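Local structure of oxidoreductase, zinc-binding dehydrogenase family (5K1S) at residues G45-V51 with Q140-V146; N67-T71 with N127-E133. The protein is a zinc-binding reductase of the medium-chain dehydrogenase/reductase type that takes part in the alternative de novo biosynthesis of isovaleryl coenzyme A. One frame throughout, in Å; residues are numbered along the deposited sequence.

Contact 1 (G45-V51 with Q140-V146); sequences GEVLLRV and QFMVAPV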
loop_
_atom_site.group_PDB
_atom_site.type_symbol
_atom_site.label_atom_id
_atom_site.label_comp_id
_atom_site.label_asym_id
_atom_site.label_seq_id
_atom_site.Cartn_x
_atom_site.Cartn_y
_atom_site.Cartn_z
ATOM N N GLY A 45 3.346 10.148 -35.615
ATOM C CA GLY A 45 2.898 9.377 -34.475
ATOM C C GLY A 45 1.552 9.778 -33.920
ATOM O O GLY A 45 1.147 9.250 -32.879
ATOM N N GLU A 46 0.844 10.690 -34.577
ATOM C CA GLU A 46 -0.438 11.184 -34.100
ATOM C C GLU A 46 -1.559 10.750 -35.038
ATOM O O GLU A 46 -1.333 10.242 -36.138
ATOM C CB GLU A 46 -0.413 12.710 -33.969
ATOM C CG GLU A 46 0.584 13.224 -32.945
ATOM C CD GLU A 46 0.550 14.735 -32.805
ATOM O OE1 GLU A 46 0.134 15.416 -33.768
ATOM O OE2 GLU A 46 0.935 15.242 -31.730
ATOM N N VAL A 47 -2.786 10.975 -34.580
ATOM C CA VAL A 47 -3.992 10.539 -35.272
ATOM C C VAL A 47 -5.054 11.615 -35.105
ATOM O O VAL A 47 -5.191 12.199 -34.024
ATOM C CB VAL A 47 -4.479 9.180 -34.723
ATOM C CG1 VAL A 47 -5.977 8.996 -34.923
ATOM C CG2 VAL A 47 -3.715 8.042 -35.385
ATOM N N LEU A 48 -5.806 11.880 -36.171
ATOM C CA LEU A 48 -6.923 12.815 -36.126
ATOM C C LEU A 48 -8.209 12.031 -35.906
ATOM O O LEU A 48 -8.535 11.134 -36.690
ATOM C CB LEU A 48 -7.009 13.637 -37.412
ATOM C CG LEU A 48 -8.174 14.630 -37.499
ATOM C CD1 LEU A 48 -8.104 15.661 -36.380
ATOM C CD2 LEU A 48 -8.193 15.319 -38.851
ATOM N N LEU A 49 -8.935 12.373 -34.846
ATOM C CA LEU A 49 -10.148 11.668 -34.466
ATOM C C LEU A 49 -11.379 12.509 -34.774
ATOM O O LEU A 49 -11.359 13.737 -34.664
ATOM C CB LEU A 49 -10.142 11.319 -32.975
ATOM C CG LEU A 49 -9.268 10.145 -32.536
ATOM C CD1 LEU A 49 -9.259 10.054 -31.023
ATOM C CD2 LEU A 49 -9.761 8.839 -33.144
ATOM N N ARG A 50 -12.451 11.825 -35.162
ATOM C CA ARG A 50 -13.762 12.439 -35.344
ATOM C C ARG A 50 -14.584 12.059 -34.119
ATOM O O ARG A 50 -15.111 10.948 -34.029
ATOM C CB ARG A 50 -14.408 11.967 -36.641
ATOM C CG ARG A 50 -15.514 12.870 -37.165
ATOM C CD ARG A 50 -16.853 12.593 -36.506
ATOM N NE ARG A 50 -17.958 12.798 -37.442
ATOM C CZ ARG A 50 -18.435 11.866 -38.262
ATOM N NH1 ARG A 50 -17.912 10.644 -38.274
ATOM N NH2 ARG A 50 -19.440 12.153 -39.079
ATOM N N VAL A 51 -14.680 12.984 -33.168
ATOM C CA VAL A 51 -15.260 12.675 -31.868
ATOM C C VAL A 51 -16.761 12.481 -32.024
ATOM O O VAL A 51 -17.477 13.386 -32.466
ATOM C CB VAL A 51 -14.950 13.783 -30.853
ATOM C CG1 VAL A 51 -15.450 13.389 -29.467
ATOM C CG2 VAL A 51 -13.452 14.078 -30.822
ATOM N N GLN A 140 -15.675 18.465 -32.097
ATOM C CA GLN A 140 -15.964 17.525 -33.174
ATOM C C GLN A 140 -14.746 16.700 -33.562
ATOM O O GLN A 140 -14.904 15.603 -34.108
ATOM C CB GLN A 140 -16.482 18.272 -34.403
ATOM C CG GLN A 140 -17.801 18.988 -34.184
ATOM C CD GLN A 140 -18.274 19.729 -35.421
ATOM O OE1 GLN A 140 -17.570 20.587 -35.953
ATOM N NE2 GLN A 140 -19.473 19.397 -35.885
ATOM N N PHE A 141 -13.541 17.198 -33.290
ATOM C CA PHE A 141 -12.311 16.536 -33.692
ATOM C C PHE A 141 -11.252 16.753 -32.623
ATOM O O PHE A 141 -11.365 17.645 -31.780
ATOM C CB PHE A 141 -11.784 17.059 -35.038
ATOM C CG PHE A 141 -12.763 16.937 -36.168
ATOM C CD1 PHE A 141 -13.698 17.933 -36.401
ATOM C CD2 PHE A 141 -12.738 15.837 -37.010
ATOM C CE1 PHE A 141 -14.595 17.828 -37.443
ATOM C CE2 PHE A 141 -13.634 15.728 -38.056
ATOM C CZ PHE A 141 -14.563 16.723 -38.273
ATOM N N MET A 142 -10.210 15.928 -32.674
ATOM C CA MET A 142 -9.081 16.063 -31.765
ATOM C C MET A 142 -7.943 15.195 -32.275
ATOM O O MET A 142 -8.171 14.125 -32.847
ATOM C CB MET A 142 -9.453 15.657 -30.333
ATOM C CG MET A 142 -9.751 14.175 -30.158
ATOM S SD MET A 142 -10.317 13.757 -28.495
ATOM C CE MET A 142 -8.856 14.135 -27.530
ATOM N N VAL A 143 -6.726 15.671 -32.066
ATOM C CA VAL A 143 -5.529 14.898 -32.374
ATOM C C VAL A 143 -5.153 14.086 -31.145
ATOM O O VAL A 143 -5.348 14.515 -30.005
ATOM C CB VAL A 143 -4.380 15.820 -32.831
ATOM C CG1 VAL A 143 -3.041 15.086 -32.815
ATOM C CG2 VAL A 143 -4.666 16.343 -34.227
ATOM N N ALA A 144 -4.605 12.901 -31.380
ATOM C CA ALA A 144 -4.249 12.002 -30.292
ATOM C C ALA A 144 -3.013 11.191 -30.659
ATOM O O ALA A 144 -3.013 10.505 -31.688
ATOM C CB ALA A 144 -5.412 11.063 -29.973
ATOM N N PRO A 145 -1.944 11.240 -29.864
ATOM C CA PRO A 145 -0.841 10.300 -30.081
ATOM C C PRO A 145 -1.351 8.871 -29.976
ATOM O O PRO A 145 -2.177 8.551 -29.121
ATOM C CB PRO A 145 0.147 10.637 -28.956
ATOM C CG PRO A 145 -0.206 12.020 -28.528
ATOM C CD PRO A 145 -1.680 12.147 -28.733
ATOM N N VAL A 146 -0.864 8.007 -30.869
ATOM C CA VAL A 146 -1.348 6.630 -30.875
ATOM C C VAL A 146 -1.136 5.983 -29.514
ATOM O O VAL A 146 -1.880 5.074 -29.126
ATOM C CB VAL A 146 -0.672 5.822 -32.002
ATOM C CG1 VAL A 146 -1.064 6.390 -33.364
ATOM C CG2 VAL A 146 0.843 5.813 -31.833
#

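Contact 2 (N67-T71 with N127-E133); sequences NLPRT and NRFFGEE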
loop_
_atom_site.group_PDB
_atom_site.type_symbol
_atom_site.label_atom_id
_atom_site.label_comp_id
_atom_site.label_asym_id
_atom_site.label_seq_id
_atom_site.Cartn_x
_atom_site.Cartn_y
_atom_site.Cartn_z
ATOM N N ASN A 67 -8.115 24.879 -11.440
ATOM C CA ASN A 67 -7.419 24.168 -10.380
ATOM C C ASN A 67 -6.519 23.056 -10.902
ATOM O O ASN A 67 -5.995 22.276 -10.102
ATOM C CB ASN A 67 -8.433 23.606 -9.381
ATOM C CG ASN A 67 -9.138 24.700 -8.595
ATOM O OD1 ASN A 67 -8.544 25.728 -8.278
ATOM N ND2 ASN A 67 -10.412 24.489 -8.288
ATOM N N LEU A 68 -6.337 22.960 -12.218
ATOM C CA LEU A 68 -5.299 22.120 -12.803
ATOM C C LEU A 68 -4.195 23.031 -13.320
ATOM O O LEU A 68 -4.413 23.754 -14.306
ATOM C CB LEU A 68 -5.858 21.255 -13.935
ATOM C CG LEU A 68 -6.461 19.909 -13.519
ATOM C CD1 LEU A 68 -5.389 18.959 -12.999
ATOM C CD2 LEU A 68 -7.539 20.099 -12.473
ATOM N N PRO A 69 -3.007 23.047 -12.709
ATOM C CA PRO A 69 -2.046 24.121 -13.021
ATOM C C PRO A 69 -1.610 24.169 -14.474
ATOM O O PRO A 69 -1.361 25.263 -14.995
ATOM C CB PRO A 69 -0.861 23.811 -12.092
ATOM C CG PRO A 69 -1.409 22.917 -11.035
ATOM C CD PRO A 69 -2.476 22.116 -11.698
ATOM N N ARG A 70 -1.503 23.030 -15.150
ATOM C CA ARG A 70 -0.937 23.001 -16.491
ATOM C C ARG A 70 -1.954 23.305 -17.585
ATOM O O ARG A 70 -1.572 23.378 -18.757
ATOM C CB ARG A 70 -0.278 21.644 -16.752
ATOM C CG ARG A 70 0.965 21.415 -15.906
ATOM C CD ARG A 70 1.851 20.320 -16.473
ATOM N NE ARG A 70 1.214 19.008 -16.406
ATOM C CZ ARG A 70 1.275 18.190 -15.360
ATOM N NH1 ARG A 70 0.659 17.015 -15.406
ATOM N NH2 ARG A 70 1.946 18.539 -14.269
ATOM N N THR A 71 -3.226 23.491 -17.246
ATOM C CA THR A 71 -4.208 23.914 -18.234
ATOM C C THR A 71 -4.078 25.413 -18.479
ATOM O O THR A 71 -3.735 26.182 -17.577
ATOM C CB THR A 71 -5.627 23.579 -17.776
ATOM O OG1 THR A 71 -5.671 22.235 -17.279
ATOM C CG2 THR A 71 -6.611 23.713 -18.935
ATOM N N ASN A 127 3.535 13.401 -18.987
ATOM C CA ASN A 127 2.344 13.398 -18.144
ATOM C C ASN A 127 1.231 14.260 -18.728
ATOM O O ASN A 127 0.367 14.738 -17.987
ATOM C CB ASN A 127 2.693 13.867 -16.731
ATOM C CG ASN A 127 3.368 15.224 -16.717
ATOM O OD1 ASN A 127 3.429 15.913 -17.738
ATOM N ND2 ASN A 127 3.877 15.619 -15.558
ATOM N N ARG A 128 1.227 14.459 -20.044
ATOM C CA ARG A 128 0.203 15.277 -20.678
ATOM C C ARG A 128 -1.164 14.614 -20.565
ATOM O O ARG A 128 -1.313 13.417 -20.827
ATOM C CB ARG A 128 0.557 15.517 -22.144
ATOM C CG ARG A 128 1.689 16.514 -22.348
ATOM C CD ARG A 128 2.655 16.041 -23.421
ATOM N NE ARG A 128 1.958 15.610 -24.628
ATOM C CZ ARG A 128 2.521 14.916 -25.610
ATOM N NH1 ARG A 128 3.798 14.562 -25.534
ATOM N NH2 ARG A 128 1.806 14.567 -26.671
ATOM N N PHE A 129 -2.157 15.402 -20.177
ATOM C CA PHE A 129 -3.536 14.956 -20.073
ATOM C C PHE A 129 -4.344 15.460 -21.261
ATOM O O PHE A 129 -4.080 16.536 -21.804
ATOM C CB PHE A 129 -4.175 15.460 -18.775
ATOM C CG PHE A 129 -3.956 14.561 -17.590
ATOM C CD1 PHE A 129 -2.742 14.543 -16.927
ATOM C CD2 PHE A 129 -4.978 13.748 -17.126
ATOM C CE1 PHE A 129 -2.547 13.720 -15.829
ATOM C CE2 PHE A 129 -4.789 12.925 -16.029
ATOM C CZ PHE A 129 -3.574 12.912 -15.379
ATOM N N PHE A 130 -5.334 14.670 -21.664
ATOM C CA PHE A 130 -6.306 15.147 -22.636
ATOM C C PHE A 130 -7.233 16.159 -21.976
ATOM O O PHE A 130 -7.711 15.953 -20.858
ATOM C CB PHE A 130 -7.110 13.980 -23.208
ATOM C CG PHE A 130 -6.333 13.123 -24.161
ATOM C CD1 PHE A 130 -5.589 12.050 -23.702
ATOM C CD2 PHE A 130 -6.347 13.389 -25.520
ATOM C CE1 PHE A 130 -4.871 11.262 -24.581
ATOM C CE2 PHE A 130 -5.627 12.606 -26.402
ATOM C CZ PHE A 130 -4.891 11.542 -25.932
ATOM N N GLY A 131 -7.478 17.267 -22.671
ATOM C CA GLY A 131 -8.244 18.354 -22.099
ATOM C C GLY A 131 -7.440 19.308 -21.248
ATOM O O GLY A 131 -8.024 20.207 -20.630
ATOM N N GLU A 132 -6.119 19.140 -21.191
ATOM C CA GLU A 132 -5.259 20.039 -20.433
ATOM C C GLU A 132 -4.114 20.528 -21.313
ATOM O O GLU A 132 -4.284 21.487 -22.069
ATOM C CB GLU A 132 -4.742 19.340 -19.174
ATOM C CG GLU A 132 -5.845 19.040 -18.167
ATOM C CD GLU A 132 -5.413 18.081 -17.079
ATOM O OE1 GLU A 132 -4.235 18.131 -16.667
ATOM O OE2 GLU A 132 -6.255 17.270 -16.641
ATOM N N GLU A 133 -2.948 19.881 -21.243
ATOM C CA GLU A 133 -1.822 20.319 -22.060
ATOM C C GLU A 133 -2.110 20.146 -23.546
ATOM O O GLU A 133 -1.605 20.920 -24.368
ATOM C CB GLU A 133 -0.556 19.553 -21.676
ATOM C CG GLU A 133 -0.289 19.504 -20.180
ATOM C CD GLU A 133 1.171 19.259 -19.855
ATOM O OE1 GLU A 133 2.038 19.906 -20.478
ATOM O OE2 GLU A 133 1.454 18.413 -18.980
#

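Contact 1 (G45-V51 with Q140-V146)
Two antiparallel strands begin pairing at Q140, whose CA-to-CB bond points away, whose side-chain amide hydrogen-bonds K19 and P360, and whose carbonyl O accepts from V51 N at 2.8 Å. F141 sits opposite R50 in a non-hydrogen-bonded pair, R50 CG 3.5 Å from F141 CE2. M142 and L49 exchange both backbone bonds, L49 N to M142 O (2.8 Å) and M142 N to L49 O (3.2 Å). This ladder is part of the mixed beta-sheet of the GroES-like domain, in which strand 46-56 also pairs with strand 80-88. M142 CG packs on V51 CG2 (3.8 Å), on the face shared with L49, V47 and A144. V143 lies on the other face, its CG2 4.1 Å from L48 CD1. A144 N donates to V47 O (2.8 Å), but the return bond, V47 N to A144 O (2.9 Å), is weak. P145, lacking an amide hydrogen, falls at a non-hydrogen-bonded position opposite E46, and just beyond it V146 N hydrogen-bonds G45 O (3.1 Å).

Contact 2 (N67-T71 with N127-E133)
Two irregular loops of the GroES-like catalytic domain, one following helix 58-64 and the other leading toward strand 141-145, meet mainly through side chains of 67-71 against side chains and carbonyls of 127-133, close to the zinc sites. The contact illustrates how loops without strand pairing can be joined by one long charged side chain and a pair of tight turns. A type I beta turn from L68 to T71, closed by T71 N on L68 O at 3.2 Å, presents R70 at its third position with CA-to-CB directed toward the other loop. Facing it, a type II turn runs from F129 to E132; G131 occupies the third position with a positive phi, where a CB would be jammed against the carbonyl O of F130. The turns come closest at T71 and E132, whose CA atoms are 4.6 Å apart. There T71 OG1 lies 3.3 Å from E132 CG, and L68 CD1 3.9 Å from E132 OE1. Helix 58-64 ties the two loops together: N63 hydrogen-bonds both T71 OG1 and G131 O, and H59 binds E132 OE2. F129, with CA-to-CB directed toward the 67-71 loop, has its side chain about 7 Å from a bound zinc ion, so the contact borders the metal site formed by C57, H79 and C166. At the exposed end, R70 makes a salt bridge to E133, and N127 CG lies over one face of the R70 guanidinium. R70 NE is 2.7 Å from E133 OE2, while R70 NH1 reaches N127 O in a weak hydrogen bond of 3.5 Å.

Along the chain the two contacts are nested: 45-51 comes first, then both segments of contact 2, and 140-146 last, so the strand pairing of contact 1 closes a loop that contains contact 2. All four segments belong to the GroES-like domain, and the contact centres are about 17 Å apart. They nevertheless touch, chiefly through F130, with F130 CD2 3.3 Å from M142 CE and F130 CE2 3.9 Å from A144 CB. A regular strand pairing and an irregular loop contact thus meet through one strand, 141-145, with the 127-133 loop passing near H79 (F129 side chain, about 5 Å) and C123 (N127 side chain, about 7 Å).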